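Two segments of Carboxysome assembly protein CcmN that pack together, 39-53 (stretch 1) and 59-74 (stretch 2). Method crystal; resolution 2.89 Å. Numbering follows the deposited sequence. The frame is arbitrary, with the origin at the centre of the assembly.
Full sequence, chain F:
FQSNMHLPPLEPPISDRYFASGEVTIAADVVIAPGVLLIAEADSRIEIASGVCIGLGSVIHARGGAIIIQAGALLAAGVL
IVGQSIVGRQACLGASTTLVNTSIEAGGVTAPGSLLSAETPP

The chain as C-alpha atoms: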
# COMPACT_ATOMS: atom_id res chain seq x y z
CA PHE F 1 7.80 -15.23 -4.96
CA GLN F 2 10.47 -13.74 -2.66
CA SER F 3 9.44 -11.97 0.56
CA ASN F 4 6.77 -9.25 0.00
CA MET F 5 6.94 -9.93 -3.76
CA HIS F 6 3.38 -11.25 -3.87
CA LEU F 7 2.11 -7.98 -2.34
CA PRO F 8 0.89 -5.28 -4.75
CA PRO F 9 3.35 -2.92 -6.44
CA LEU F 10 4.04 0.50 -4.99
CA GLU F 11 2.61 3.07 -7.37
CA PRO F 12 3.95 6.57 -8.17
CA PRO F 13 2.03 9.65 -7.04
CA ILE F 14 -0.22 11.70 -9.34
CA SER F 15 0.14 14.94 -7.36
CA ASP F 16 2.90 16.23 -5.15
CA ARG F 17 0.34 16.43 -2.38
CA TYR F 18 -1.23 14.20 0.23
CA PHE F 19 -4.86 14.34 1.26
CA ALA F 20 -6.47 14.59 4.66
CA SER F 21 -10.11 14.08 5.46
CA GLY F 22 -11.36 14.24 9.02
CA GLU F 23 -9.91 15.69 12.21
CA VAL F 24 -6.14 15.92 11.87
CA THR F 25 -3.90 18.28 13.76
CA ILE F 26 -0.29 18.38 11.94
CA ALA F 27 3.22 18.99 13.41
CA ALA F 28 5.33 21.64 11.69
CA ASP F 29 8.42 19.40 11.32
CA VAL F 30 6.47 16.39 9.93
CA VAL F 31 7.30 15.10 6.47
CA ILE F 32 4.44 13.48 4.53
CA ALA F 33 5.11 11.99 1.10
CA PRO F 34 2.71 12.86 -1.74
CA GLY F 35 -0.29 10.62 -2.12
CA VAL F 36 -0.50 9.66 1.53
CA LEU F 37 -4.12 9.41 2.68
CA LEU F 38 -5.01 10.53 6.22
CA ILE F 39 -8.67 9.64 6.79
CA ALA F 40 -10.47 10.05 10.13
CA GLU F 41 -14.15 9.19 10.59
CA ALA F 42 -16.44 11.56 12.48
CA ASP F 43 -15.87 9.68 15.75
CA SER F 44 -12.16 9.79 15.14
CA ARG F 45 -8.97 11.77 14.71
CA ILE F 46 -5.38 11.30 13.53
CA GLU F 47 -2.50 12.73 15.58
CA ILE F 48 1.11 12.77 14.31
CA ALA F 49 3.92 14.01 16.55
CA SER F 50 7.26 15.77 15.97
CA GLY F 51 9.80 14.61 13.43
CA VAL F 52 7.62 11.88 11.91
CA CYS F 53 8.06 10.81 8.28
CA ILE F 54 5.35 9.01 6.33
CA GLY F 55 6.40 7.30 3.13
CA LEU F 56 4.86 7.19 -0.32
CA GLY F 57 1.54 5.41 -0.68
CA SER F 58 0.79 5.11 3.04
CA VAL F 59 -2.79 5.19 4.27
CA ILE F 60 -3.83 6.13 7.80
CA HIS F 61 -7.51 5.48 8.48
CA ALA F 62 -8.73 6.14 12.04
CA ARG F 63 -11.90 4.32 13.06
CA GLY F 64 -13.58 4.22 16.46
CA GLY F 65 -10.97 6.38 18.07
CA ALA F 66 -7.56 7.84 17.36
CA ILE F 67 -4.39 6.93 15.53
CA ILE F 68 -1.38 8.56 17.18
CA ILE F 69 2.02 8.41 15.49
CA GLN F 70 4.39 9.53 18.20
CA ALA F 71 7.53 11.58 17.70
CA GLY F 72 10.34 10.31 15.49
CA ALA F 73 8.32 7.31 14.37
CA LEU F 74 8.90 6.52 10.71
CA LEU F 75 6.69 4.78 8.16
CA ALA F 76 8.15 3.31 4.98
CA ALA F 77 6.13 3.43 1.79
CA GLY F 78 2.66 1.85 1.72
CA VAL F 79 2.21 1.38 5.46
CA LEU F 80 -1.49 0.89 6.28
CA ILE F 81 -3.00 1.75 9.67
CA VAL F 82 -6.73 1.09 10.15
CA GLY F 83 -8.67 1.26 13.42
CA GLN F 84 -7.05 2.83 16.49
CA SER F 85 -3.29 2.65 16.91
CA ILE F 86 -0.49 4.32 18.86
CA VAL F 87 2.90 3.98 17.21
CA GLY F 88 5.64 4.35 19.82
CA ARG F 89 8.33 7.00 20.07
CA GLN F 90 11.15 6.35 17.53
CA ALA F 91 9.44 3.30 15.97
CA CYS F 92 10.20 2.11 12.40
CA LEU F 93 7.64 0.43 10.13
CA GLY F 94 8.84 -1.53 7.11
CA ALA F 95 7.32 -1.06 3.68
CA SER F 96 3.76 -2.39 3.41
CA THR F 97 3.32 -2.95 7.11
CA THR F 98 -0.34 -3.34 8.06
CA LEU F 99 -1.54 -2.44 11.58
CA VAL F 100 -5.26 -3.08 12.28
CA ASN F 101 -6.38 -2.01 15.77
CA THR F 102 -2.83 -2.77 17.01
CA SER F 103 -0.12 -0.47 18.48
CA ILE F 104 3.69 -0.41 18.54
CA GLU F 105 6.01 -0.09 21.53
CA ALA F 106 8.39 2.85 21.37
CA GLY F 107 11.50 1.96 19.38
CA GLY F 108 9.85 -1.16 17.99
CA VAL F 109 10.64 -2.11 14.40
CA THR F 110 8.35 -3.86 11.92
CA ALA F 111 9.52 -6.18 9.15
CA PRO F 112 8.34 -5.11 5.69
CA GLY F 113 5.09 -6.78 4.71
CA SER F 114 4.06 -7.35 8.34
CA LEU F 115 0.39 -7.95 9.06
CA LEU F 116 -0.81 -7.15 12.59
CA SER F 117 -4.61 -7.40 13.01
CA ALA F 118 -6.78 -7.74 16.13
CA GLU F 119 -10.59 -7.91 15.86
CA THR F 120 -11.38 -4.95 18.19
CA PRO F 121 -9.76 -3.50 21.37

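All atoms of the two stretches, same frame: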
# COMPACT_ATOMS: atom_id res chain seq x y z
N ILE F 39 -7.22 9.65 6.71
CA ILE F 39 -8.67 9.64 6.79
C ILE F 39 -9.06 9.38 8.24
O ILE F 39 -8.55 8.45 8.87
CB ILE F 39 -9.28 8.58 5.85
CG1 ILE F 39 -8.95 8.94 4.41
CG2 ILE F 39 -10.79 8.50 6.00
CD1 ILE F 39 -7.67 8.36 3.98
N ALA F 40 -9.95 10.23 8.77
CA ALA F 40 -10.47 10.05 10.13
C ALA F 40 -11.99 10.19 10.09
O ALA F 40 -12.51 11.21 9.63
CB ALA F 40 -9.84 11.04 11.11
N GLU F 41 -12.69 9.15 10.53
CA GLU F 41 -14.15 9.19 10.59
C GLU F 41 -14.60 10.17 11.67
O GLU F 41 -13.81 10.65 12.50
CB GLU F 41 -14.72 7.79 10.86
CG GLU F 41 -14.32 6.74 9.84
CD GLU F 41 -15.04 6.93 8.52
OE1 GLU F 41 -14.39 7.30 7.51
OE2 GLU F 41 -16.27 6.71 8.48
N ALA F 42 -15.91 10.47 11.66
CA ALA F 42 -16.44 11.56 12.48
C ALA F 42 -16.17 11.33 13.96
O ALA F 42 -15.95 12.29 14.71
CB ALA F 42 -17.93 11.73 12.24
N ASP F 43 -16.17 10.07 14.38
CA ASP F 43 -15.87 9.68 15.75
C ASP F 43 -14.37 9.55 16.01
O ASP F 43 -13.97 8.83 16.93
CB ASP F 43 -16.56 8.36 16.07
CG ASP F 43 -16.09 7.23 15.17
OD1 ASP F 43 -15.96 7.44 13.93
OD2 ASP F 43 -15.84 6.13 15.71
N SER F 44 -13.54 10.23 15.23
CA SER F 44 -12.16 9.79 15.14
C SER F 44 -11.26 10.93 14.71
O SER F 44 -11.69 11.89 14.05
CB SER F 44 -12.05 8.61 14.17
OG SER F 44 -12.58 7.44 14.77
N ARG F 45 -9.98 10.79 15.06
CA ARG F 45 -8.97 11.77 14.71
C ARG F 45 -7.63 11.08 14.50
O ARG F 45 -7.36 10.01 15.07
CB ARG F 45 -8.83 12.83 15.80
CG ARG F 45 -8.46 12.19 17.12
CD ARG F 45 -8.02 13.18 18.17
NE ARG F 45 -7.88 12.45 19.42
CZ ARG F 45 -6.74 12.32 20.08
NH1 ARG F 45 -5.64 12.91 19.60
NH2 ARG F 45 -6.69 11.61 21.22
N ILE F 46 -6.76 11.73 13.73
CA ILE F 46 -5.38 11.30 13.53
C ILE F 46 -4.47 12.33 14.17
O ILE F 46 -4.69 13.54 14.03
CB ILE F 46 -5.07 11.12 12.03
CG1 ILE F 46 -5.78 9.88 11.49
CG2 ILE F 46 -3.55 11.04 11.77
CD1 ILE F 46 -5.71 9.73 9.96
N GLU F 47 -3.46 11.87 14.90
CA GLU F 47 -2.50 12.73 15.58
C GLU F 47 -1.09 12.23 15.28
O GLU F 47 -0.78 11.07 15.55
CB GLU F 47 -2.75 12.75 17.10
CG GLU F 47 -1.88 13.70 17.93
CD GLU F 47 -2.14 13.61 19.45
OE1 GLU F 47 -3.21 13.10 19.87
OE2 GLU F 47 -1.27 14.04 20.25
N ILE F 48 -0.25 13.12 14.74
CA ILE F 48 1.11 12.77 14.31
C ILE F 48 2.08 13.72 15.00
O ILE F 48 1.95 14.93 14.87
CB ILE F 48 1.26 12.87 12.78
CG1 ILE F 48 0.27 11.94 12.07
CG2 ILE F 48 2.68 12.61 12.32
CD1 ILE F 48 -0.05 12.41 10.70
N ALA F 49 3.08 13.17 15.70
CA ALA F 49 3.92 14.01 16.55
C ALA F 49 5.12 14.58 15.77
O ALA F 49 5.11 14.65 14.54
CB ALA F 49 4.36 13.20 17.78
N SER F 50 6.18 14.94 16.49
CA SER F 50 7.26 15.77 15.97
C SER F 50 8.29 14.89 15.28
O SER F 50 8.70 13.86 15.82
CB SER F 50 7.94 16.51 17.11
OG SER F 50 7.01 17.32 17.82
N GLY F 51 8.72 15.30 14.09
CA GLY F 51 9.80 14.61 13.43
C GLY F 51 9.41 13.35 12.69
O GLY F 51 10.29 12.68 12.14
N VAL F 52 8.13 13.02 12.66
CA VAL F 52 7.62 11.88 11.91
C VAL F 52 7.80 12.05 10.40
O VAL F 52 7.68 13.16 9.85
CB VAL F 52 6.15 11.67 12.28
CG1 VAL F 52 5.45 10.75 11.27
CG2 VAL F 52 6.09 11.04 13.66
N CYS F 53 8.05 10.93 9.73
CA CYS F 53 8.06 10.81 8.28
C CYS F 53 7.10 9.72 7.87
O CYS F 53 7.12 8.63 8.46
CB CYS F 53 9.44 10.47 7.78
SG CYS F 53 10.63 11.53 8.53
N VAL F 59 -1.38 4.87 4.05
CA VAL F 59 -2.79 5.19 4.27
C VAL F 59 -3.07 5.04 5.75
O VAL F 59 -2.91 3.95 6.31
CB VAL F 59 -3.74 4.30 3.46
CG1 VAL F 59 -5.21 4.52 3.91
CG2 VAL F 59 -3.58 4.57 1.96
N ILE F 60 -3.47 6.13 6.39
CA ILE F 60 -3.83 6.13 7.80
C ILE F 60 -5.33 6.36 7.87
O ILE F 60 -5.82 7.41 7.45
CB ILE F 60 -3.07 7.21 8.58
CG1 ILE F 60 -1.59 7.21 8.19
CG2 ILE F 60 -3.22 6.97 10.06
CD1 ILE F 60 -0.80 6.01 8.69
N HIS F 61 -6.06 5.37 8.40
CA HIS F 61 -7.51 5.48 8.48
C HIS F 61 -7.96 5.20 9.91
O HIS F 61 -7.96 4.05 10.35
CB HIS F 61 -8.19 4.54 7.50
CG HIS F 61 -9.67 4.73 7.42
ND1 HIS F 61 -10.51 3.81 6.83
CD2 HIS F 61 -10.45 5.74 7.86
CE1 HIS F 61 -11.75 4.25 6.91
NE2 HIS F 61 -11.75 5.41 7.53
N ALA F 62 -8.36 6.26 10.63
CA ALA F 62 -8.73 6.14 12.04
C ALA F 62 -10.20 5.78 12.14
O ALA F 62 -11.04 6.40 11.47
CB ALA F 62 -8.44 7.42 12.80
N ARG F 63 -10.52 4.76 12.94
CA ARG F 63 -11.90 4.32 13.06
C ARG F 63 -12.18 3.88 14.49
O ARG F 63 -11.46 3.04 15.05
CB ARG F 63 -12.22 3.17 12.09
CG ARG F 63 -13.67 3.19 11.66
CD ARG F 63 -14.06 1.98 10.83
NE ARG F 63 -13.12 1.66 9.77
CZ ARG F 63 -13.52 1.10 8.63
NH1 ARG F 63 -12.66 0.81 7.65
NH2 ARG F 63 -14.81 0.85 8.47
N GLY F 64 -13.22 4.47 15.08
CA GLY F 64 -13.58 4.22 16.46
C GLY F 64 -12.63 4.81 17.48
O GLY F 64 -12.54 4.30 18.60
N GLY F 65 -11.92 5.86 17.12
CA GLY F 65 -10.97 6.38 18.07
C GLY F 65 -9.88 7.16 17.34
O GLY F 65 -10.15 7.83 16.35
N ALA F 66 -8.67 7.05 17.87
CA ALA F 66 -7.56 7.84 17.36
C ALA F 66 -6.44 6.95 16.85
O ALA F 66 -6.23 5.83 17.34
CB ALA F 66 -7.01 8.78 18.43
N ILE F 67 -5.71 7.45 15.87
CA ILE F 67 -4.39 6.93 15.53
C ILE F 67 -3.40 8.01 15.94
O ILE F 67 -3.58 9.18 15.61
CB ILE F 67 -4.27 6.59 14.04
CG1 ILE F 67 -5.41 5.64 13.63
CG2 ILE F 67 -2.92 5.98 13.76
CD1 ILE F 67 -5.36 5.17 12.21
N ILE F 68 -2.38 7.62 16.69
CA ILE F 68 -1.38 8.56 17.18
C ILE F 68 -0.02 8.03 16.77
O ILE F 68 0.42 6.99 17.29
CB ILE F 68 -1.46 8.78 18.70
CG1 ILE F 68 -2.76 9.48 19.07
CG2 ILE F 68 -0.27 9.59 19.18
CD1 ILE F 68 -3.31 9.03 20.40
N ILE F 69 0.64 8.72 15.86
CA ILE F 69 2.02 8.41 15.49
C ILE F 69 2.88 9.31 16.35
O ILE F 69 2.85 10.54 16.22
CB ILE F 69 2.27 8.65 13.99
CG1 ILE F 69 1.09 8.12 13.17
CG2 ILE F 69 3.60 8.02 13.54
CD1 ILE F 69 0.71 6.70 13.53
N GLN F 70 3.63 8.71 17.26
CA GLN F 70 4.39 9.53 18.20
C GLN F 70 5.71 9.98 17.57
O GLN F 70 6.05 9.60 16.44
CB GLN F 70 4.60 8.75 19.49
CG GLN F 70 3.27 8.31 20.06
CD GLN F 70 3.24 8.34 21.56
OE1 GLN F 70 3.98 7.58 22.21
NE2 GLN F 70 2.42 9.23 22.13
N ALA F 71 6.43 10.83 18.30
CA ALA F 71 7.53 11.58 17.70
C ALA F 71 8.65 10.67 17.23
O ALA F 71 9.01 9.68 17.90
CB ALA F 71 8.09 12.58 18.68
N GLY F 72 9.22 11.02 16.07
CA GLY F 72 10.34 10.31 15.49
C GLY F 72 10.00 8.96 14.93
O GLY F 72 10.90 8.29 14.39
N ALA F 73 8.75 8.52 15.05
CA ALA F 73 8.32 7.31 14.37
C ALA F 73 8.39 7.55 12.88
O ALA F 73 8.21 8.67 12.41
CB ALA F 73 6.90 6.91 14.77
N LEU F 74 8.67 6.47 12.15
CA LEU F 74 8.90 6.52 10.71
C LEU F 74 8.10 5.41 10.04
O LEU F 74 8.07 4.28 10.52
CB LEU F 74 10.37 6.34 10.40
CG LEU F 74 11.29 7.33 11.09
CD1 LEU F 74 12.67 6.75 11.12
CD2 LEU F 74 11.24 8.64 10.34

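The two stretches lie side by side as successive layers of parallel strands, and the centre of their contact is a row of small and branched aliphatic side chains. Ile 46 and Ile 48 share one face of the sheet with their bridge partners Ile 67 and Ile 69. The end of the Ile 46 side chain comes nearer the other stretch: its CD1 lies 3.7 Å from Ile 60 CG2, and its CG1 is 3.9 Å from Ala 62 CB and 4.4 Å from Ile 67 CB, so one side chain touches both strand 59-63, before the corner at Gly 64 and Gly 65, and strand 66-69, after it. Ala 40 CB and Ala 62 CB, 4.2 Å apart, extend this packing. Further along, Ile 48 CG1 lies 4.1 Å from Ile 69 CG1, while Val 52 CG2 approaches Ile 69 CG2 at 3.9 Å. Cys 53 SG and Leu 74 CD2, 3.5 Å apart, form a separate apolar contact on the face of the sheet opposite to that of Ile 46 and Ile 48.

Around these side chains the backbones are held in register by two parallel ladders, offset by one residue. In the first, Ile 39 both donates from N to Ile 60 O (2.7 Å) and accepts at O from Ala 62 N (2.8 Å), and so straddles His 61; a weak bond from Glu 41 N to Ala 62 O (3.3 Å) follows. The second alternates in the same way. Arg 45 O accepts from Ile 67 N at 3.1 Å, Glu 47 N donates to Ile 67 O at 2.8 Å, Glu 47 O accepts from Ile 69 N at 2.8 Å, and Ala 49 N closes the series on Ile 69 O at 2.7 Å. Beyond it, two type II turns, Ala 49 to Val 52 and Gln 70 to Ala 73, are joined by Gly 72 N donating to Ser 50 O (2.9 Å).

The shift between ladders falls at the corner, where the type I turn from Glu 41 to Ser 44 brings a serine hydroxyl against two glycines. Gly 65 N donates to Ser 44 OG at 2.9 Å, and Arg 45 N donates to Gly 65 O at 3.2 Å. The backbone angles of Gly 65 would jam a CB against the preceding carbonyl O.

At the polar edge, His 61 NE2 donates to Glu 41 OE1 (3.2 Å), which lies near the ring plane. The Arg 45 guanidinium has Ala 66 CB over one face, its NE 3.9 Å from that atom, while its NH1 forms a very short salt bridge of 2.5 Å with Glu 47 OE1 in the same stretch.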